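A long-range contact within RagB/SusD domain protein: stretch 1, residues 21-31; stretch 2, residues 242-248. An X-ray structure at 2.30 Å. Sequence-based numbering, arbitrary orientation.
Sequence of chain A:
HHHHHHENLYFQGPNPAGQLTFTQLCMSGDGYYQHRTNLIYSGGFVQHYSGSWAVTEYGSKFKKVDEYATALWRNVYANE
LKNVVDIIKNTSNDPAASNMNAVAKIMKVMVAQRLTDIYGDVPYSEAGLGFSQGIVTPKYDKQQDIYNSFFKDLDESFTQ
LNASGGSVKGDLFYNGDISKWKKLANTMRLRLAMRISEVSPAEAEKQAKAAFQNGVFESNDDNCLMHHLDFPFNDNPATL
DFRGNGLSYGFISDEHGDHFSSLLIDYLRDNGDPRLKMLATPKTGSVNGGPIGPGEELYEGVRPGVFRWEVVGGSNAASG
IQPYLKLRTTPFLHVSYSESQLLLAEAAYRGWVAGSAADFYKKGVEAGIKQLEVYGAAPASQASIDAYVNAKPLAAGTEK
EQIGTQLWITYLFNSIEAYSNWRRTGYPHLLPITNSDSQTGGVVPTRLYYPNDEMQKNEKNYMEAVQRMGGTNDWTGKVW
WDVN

Stretch 1 21-31: TFTQLCMSGDG
Stretch 2 (242-248) FRGNGLS

The most unusual feature of this contact is how much of it is carried by glycine backbone: G29 and G31 of stretch 1 meet F242, G244 and G246 of stretch 2 so closely that CA-H...O contacts outnumber conventional hydrogen bonds. G29 CA lies 4.0 Å from F242 CA, and G31 CA only 3.5 Å from G246 CA. Register therefore advances in the same sense along both chains, two residues of stretch 1 against four of stretch 2.

At F242 the contact is reciprocal: G29 CA approaches F242 O at 3.5 Å and F242 CA approaches G29 O at 3.3 Å, with angles at H of 170° and 176°, so each polarized CA-H points almost straight at the opposing carbonyl. G29 CA also lies 3.2 Å from G244 O, at a more bent 126°. An ideal CB on G29 would fall 2.0 Å from F242 O, and one on G246 would fall 2.8 Å from S28 O; the absence of side chains makes the approach possible. The one direct hydrogen bond between the stretches runs from G246 N to S28 O (2.8 Å, 149°). Water 1 adds a bridge, donating to G29 O at 2.9 Å and to G244 O at 2.5 Å.

Stretch 1 enters as a helix, with L25 N bonded to T21 O (2.9 Å), C26 N to F22 O (2.8 Å) and G29 N to L25 O (2.9 Å). S28 (phi/psi -140/-23) and G29 (-95/1) depart from the preceding helical values, and D30 (-86/95) is extended. D30 is an N-cap, chi1 t, its side chain capping a backbone N just past the stretch. Stretch 2 runs through R243 (-85/-24) and the extended G244 (-92/153) to N245 (-55/118), the N-cap of the helix beginning at G246 (-64/-36). N245, chi1 t and chi2 -56°, directs its CA-to-CB bond away from stretch 1 and accepts the capping bond from S248 N at OD1 (2.8 Å, 156°).

F242, chi1 m and chi2 -59°, lays its ring alongside the helix and gives up more area to the contact than any other residue. C26, chi1 m, places SG over one ring face, 4.1 Å from the ring centroid and 12° off the normal, where polarizable sulfur meets the pi cloud. F22, chi1 t and chi2 86°, brings CE1 to 4.1 Å from F242 CE2; the rings are oblique, centroids 5.8 Å apart and planes at 88°. D30 CG sits 3.6 Å from F242 CE1, near the ring plane, so the carboxylate faces the electropositive ring edge.

L25, chi1 m and chi2 t, points its CA-to-CB bond toward stretch 2. Its CB is 4.3 Å from F242 CB, and its CD2 is 3.6 Å from F242 O. R243 starts away from stretch 1, but its side chain (chi1 m, chi2 -103°, chi3 t, chi4 -167°) returns to set the flat guanidinium against L25, with CZ 3.7 Å from L25 CD1 over one face.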

ATOM      1  N   THR A  21      20.150  -5.078  -3.271  1.00 31.52           N
ATOM      2  CA  THR A  21      19.913  -3.900  -4.125  1.00 25.49           C
ATOM      3  C   THR A  21      18.904  -4.208  -5.243  1.00 23.38           C
ATOM      4  O   THR A  21      18.001  -3.408  -5.540  1.00 17.31           O
ATOM      5  CB  THR A  21      21.259  -3.368  -4.749  1.00 31.86           C
ATOM      6  OG1 THR A  21      22.102  -2.821  -3.723  1.00 25.69           O
ATOM      7  CG2 THR A  21      21.011  -2.284  -5.813  1.00 24.36           C
ATOM      8  N   PHE A  22      19.065  -5.378  -5.859  1.00 22.53           N
ATOM      9  CA  PHE A  22      18.151  -5.819  -6.905  1.00 22.67           C
ATOM     10  C   PHE A  22      16.718  -5.966  -6.352  1.00 29.84           C
ATOM     11  O   PHE A  22      15.773  -5.427  -6.921  1.00 24.50           O
ATOM     12  CB  PHE A  22      18.642  -7.131  -7.497  1.00 22.42           C
ATOM     13  CG  PHE A  22      17.772  -7.679  -8.573  1.00 28.51           C
ATOM     14  CD1 PHE A  22      17.937  -7.267  -9.887  1.00 30.58           C
ATOM     15  CD2 PHE A  22      16.801  -8.622  -8.284  1.00 28.75           C
ATOM     16  CE1 PHE A  22      17.140  -7.783 -10.891  1.00 36.23           C
ATOM     17  CE2 PHE A  22      16.011  -9.135  -9.278  1.00 28.21           C
ATOM     18  CZ  PHE A  22      16.175  -8.719 -10.583  1.00 27.39           C
ATOM     19  N   THR A  23      16.564  -6.665  -5.229  1.00 22.49           N
ATOM     20  CA  THR A  23      15.253  -6.838  -4.636  1.00 22.50           C
ATOM     21  C   THR A  23      14.584  -5.519  -4.280  1.00 24.71           C
ATOM     22  O   THR A  23      13.393  -5.296  -4.575  1.00 20.82           O
ATOM     23  CB  THR A  23      15.330  -7.696  -3.383  1.00 24.30           C
ATOM     24  OG1 THR A  23      15.681  -9.029  -3.765  1.00 34.63           O
ATOM     25  CG2 THR A  23      13.972  -7.732  -2.682  1.00 25.19           C
ATOM     26  N   GLN A  24      15.349  -4.658  -3.619  1.00 23.19           N
ATOM     27  CA  GLN A  24      14.853  -3.344  -3.253  1.00 23.74           C
ATOM     28  C   GLN A  24      14.395  -2.579  -4.497  1.00 21.42           C
ATOM     29  O   GLN A  24      13.323  -1.969  -4.492  1.00 19.86           O
ATOM     30  CB  GLN A  24      15.902  -2.566  -2.480  1.00 27.04           C
ATOM     31  CG  GLN A  24      16.101  -3.103  -1.075  1.00 25.73           C
ATOM     32  CD  GLN A  24      17.041  -2.247  -0.255  1.00 29.10           C
ATOM     33  OE1 GLN A  24      17.705  -1.361  -0.790  1.00 25.42           O
ATOM     34  NE2 GLN A  24      17.112  -2.515   1.051  1.00 27.07           N
ATOM     35  N   LEU A  25      15.166  -2.667  -5.573  1.00 18.08           N
ATOM     36  CA  LEU A  25      14.777  -1.989  -6.800  1.00 22.56           C
ATOM     37  C   LEU A  25      13.529  -2.648  -7.457  1.00 31.17           C
ATOM     38  O   LEU A  25      12.692  -1.961  -8.035  1.00 31.86           O
ATOM     39  CB  LEU A  25      15.972  -1.943  -7.771  1.00 25.36           C
ATOM     40  CG  LEU A  25      16.979  -0.797  -7.492  1.00 28.98           C
ATOM     41  CD1 LEU A  25      18.300  -0.929  -8.273  1.00 13.25           C
ATOM     42  CD2 LEU A  25      16.336   0.575  -7.742  1.00 16.66           C
ATOM     43  N   CYS A  26      13.378  -3.961  -7.327  1.00 22.38           N
ATOM     44  CA  CYS A  26      12.208  -4.653  -7.848  1.00 24.56           C
ATOM     45  C   CYS A  26      10.916  -4.216  -7.117  1.00 21.04           C
ATOM     46  O   CYS A  26       9.831  -4.161  -7.705  1.00 15.60           O
ATOM     47  CB  CYS A  26      12.394  -6.168  -7.730  1.00 22.80           C
ATOM     48  SG  CYS A  26      13.388  -6.956  -9.041  1.00 37.63           S
ATOM     49  N   MET A  27      11.031  -3.891  -5.834  1.00 21.05           N
ATOM     50  CA  MET A  27       9.829  -3.576  -5.068  1.00 20.58           C
ATOM     51  C   MET A  27       9.129  -2.271  -5.470  1.00 22.31           C
ATOM     52  O   MET A  27       8.001  -2.038  -5.044  1.00 23.15           O
ATOM     53  CB  MET A  27      10.148  -3.526  -3.576  1.00 16.19           C
ATOM     54  CG  MET A  27      10.423  -4.883  -2.981  1.00 13.69           C
ATOM     55  SD  MET A  27      10.557  -4.770  -1.190  1.00 30.66           S
ATOM     56  CE  MET A  27       8.847  -4.436  -0.733  1.00 23.00           C
ATOM     57  N   SER A  28       9.760  -1.437  -6.301  1.00 24.21           N
ATOM     58  CA  SER A  28       9.128  -0.173  -6.715  1.00 18.02           C
ATOM     59  C   SER A  28       9.364   0.166  -8.179  1.00 13.98           C
ATOM     60  O   SER A  28       8.615   0.923  -8.764  1.00 16.99           O
ATOM     61  CB  SER A  28       9.625   0.993  -5.855  1.00 20.12           C
ATOM     62  OG  SER A  28      10.968   1.311  -6.167  1.00 22.89           O
ATOM     63  N   GLY A  29      10.415  -0.387  -8.768  1.00 20.93           N
ATOM     64  CA  GLY A  29      10.762  -0.085 -10.145  1.00 19.69           C
ATOM     65  C   GLY A  29      10.223  -1.063 -11.176  1.00 24.56           C
ATOM     66  O   GLY A  29      10.501  -0.930 -12.369  1.00 26.04           O
ATOM     67  N   ASP A  30       9.485  -2.071 -10.724  1.00 21.63           N
ATOM     68  CA  ASP A  30       8.869  -3.015 -11.654  1.00 23.11           C
ATOM     69  C   ASP A  30       7.529  -2.414 -12.078  1.00 21.57           C
ATOM     70  O   ASP A  30       6.524  -2.528 -11.367  1.00 21.21           O
ATOM     71  CB  ASP A  30       8.672  -4.399 -11.020  1.00 21.54           C
ATOM     72  CG  ASP A  30       8.322  -5.470 -12.052  1.00 27.80           C
ATOM     73  OD1 ASP A  30       7.923  -5.105 -13.182  1.00 23.75           O
ATOM     74  OD2 ASP A  30       8.402  -6.674 -11.715  1.00 23.13           O
ATOM     75  N   GLY A  31       7.545  -1.729 -13.218  1.00 17.84           N
ATOM     76  CA  GLY A  31       6.376  -1.040 -13.721  1.00 17.35           C
ATOM     77  C   GLY A  31       5.290  -2.018 -14.104  1.00 21.87           C
ATOM     78  O   GLY A  31       4.110  -1.655 -14.147  1.00 20.89           O
ATOM     79  N   PHE A 242      14.224  -1.310 -13.882  1.00 41.08           N
ATOM     80  CA  PHE A 242      13.773  -1.156 -12.497  1.00 40.49           C
ATOM     81  C   PHE A 242      14.346   0.117 -11.870  1.00 37.51           C
ATOM     82  O   PHE A 242      14.184   0.377 -10.675  1.00 34.41           O
ATOM     83  CB  PHE A 242      14.159  -2.376 -11.640  1.00 42.83           C
ATOM     84  CG  PHE A 242      13.656  -3.711 -12.176  1.00 38.70           C
ATOM     85  CD1 PHE A 242      12.302  -3.941 -12.367  1.00 39.54           C
ATOM     86  CD2 PHE A 242      14.546  -4.752 -12.443  1.00 42.55           C
ATOM     87  CE1 PHE A 242      11.834  -5.172 -12.852  1.00 32.58           C
ATOM     88  CE2 PHE A 242      14.084  -5.987 -12.923  1.00 35.80           C
ATOM     89  CZ  PHE A 242      12.721  -6.190 -13.121  1.00 29.03           C
ATOM     90  N   ARG A 243      15.049   0.903 -12.672  1.00 39.61           N
ATOM     91  CA  ARG A 243      15.705   2.092 -12.143  1.00 36.98           C
ATOM     92  C   ARG A 243      14.766   3.310 -12.084  1.00 39.22           C
ATOM     93  O   ARG A 243      14.992   4.241 -11.303  1.00 37.73           O
ATOM     94  CB  ARG A 243      16.967   2.392 -12.956  1.00 45.30           C
ATOM     95  CG  ARG A 243      17.993   1.235 -13.001  1.00 38.43           C
ATOM     96  CD  ARG A 243      19.150   1.535 -12.052  1.00 46.51           C
ATOM     97  NE  ARG A 243      19.927   0.352 -11.680  1.00 58.68           N
ATOM     98  CZ  ARG A 243      20.819   0.323 -10.688  1.00 58.98           C
ATOM     99  NH1 ARG A 243      21.044   1.407  -9.947  1.00 56.98           N
ATOM    100  NH2 ARG A 243      21.482  -0.800 -10.421  1.00 64.88           N
ATOM    101  N   GLY A 244      13.730   3.317 -12.921  1.00 37.31           N
ATOM    102  CA  GLY A 244      12.670   4.309 -12.792  1.00 36.53           C
ATOM    103  C   GLY A 244      11.497   3.859 -11.921  1.00 31.18           C
ATOM    104  O   GLY A 244      11.214   2.655 -11.818  1.00 29.66           O
ATOM    105  N   ASN A 245      10.800   4.824 -11.317  1.00 24.94           N
ATOM    106  CA  ASN A 245       9.593   4.537 -10.545  1.00 25.79           C
ATOM    107  C   ASN A 245       8.602   3.769 -11.429  1.00 17.42           C
ATOM    108  O   ASN A 245       8.191   4.253 -12.479  1.00 18.99           O
ATOM    109  CB  ASN A 245       8.994   5.860  -9.994  1.00 19.17           C
ATOM    110  CG  ASN A 245       7.719   5.661  -9.147  1.00 20.69           C
ATOM    111  OD1 ASN A 245       6.744   5.070  -9.615  1.00 18.00           O
ATOM    112  ND2 ASN A 245       7.711   6.203  -7.919  1.00 15.05           N
ATOM    113  N   GLY A 246       8.261   2.545 -11.033  1.00 23.38           N
ATOM    114  CA  GLY A 246       7.306   1.733 -11.787  1.00 17.57           C
ATOM    115  C   GLY A 246       5.893   2.308 -11.845  1.00 14.27           C
ATOM    116  O   GLY A 246       5.172   2.192 -12.848  1.00 12.63           O
ATOM    117  N   LEU A 247       5.489   2.935 -10.749  1.00 13.82           N
ATOM    118  CA  LEU A 247       4.157   3.531 -10.678  1.00 18.09           C
ATOM    119  C   LEU A 247       4.044   4.668 -11.698  1.00 19.40           C
ATOM    120  O   LEU A 247       3.027   4.782 -12.404  1.00 16.14           O
ATOM    121  CB  LEU A 247       3.853   4.039  -9.268  1.00 13.54           C
ATOM    122  CG  LEU A 247       2.531   4.788  -9.166  1.00 15.98           C
ATOM    123  CD1 LEU A 247       1.372   3.893  -9.561  1.00 15.82           C
ATOM    124  CD2 LEU A 247       2.321   5.371  -7.755  1.00 13.45           C
ATOM    125  N   SER A 248       5.096   5.481 -11.800  1.00  9.78           N
ATOM    126  CA  SER A 248       5.099   6.543 -12.800  1.00 15.47           C
ATOM    127  C   SER A 248       5.064   5.928 -14.185  1.00 15.30           C
ATOM    128  O   SER A 248       4.363   6.403 -15.058  1.00 13.10           O
ATOM    129  CB  SER A 248       6.325   7.447 -12.668  1.00 19.71           C
ATOM    130  OG  SER A 248       6.395   8.013 -11.374  1.00 17.48           O
TER
HETATM  131  O   HOH W   1      10.140   1.552 -13.771  1.00 27.52           O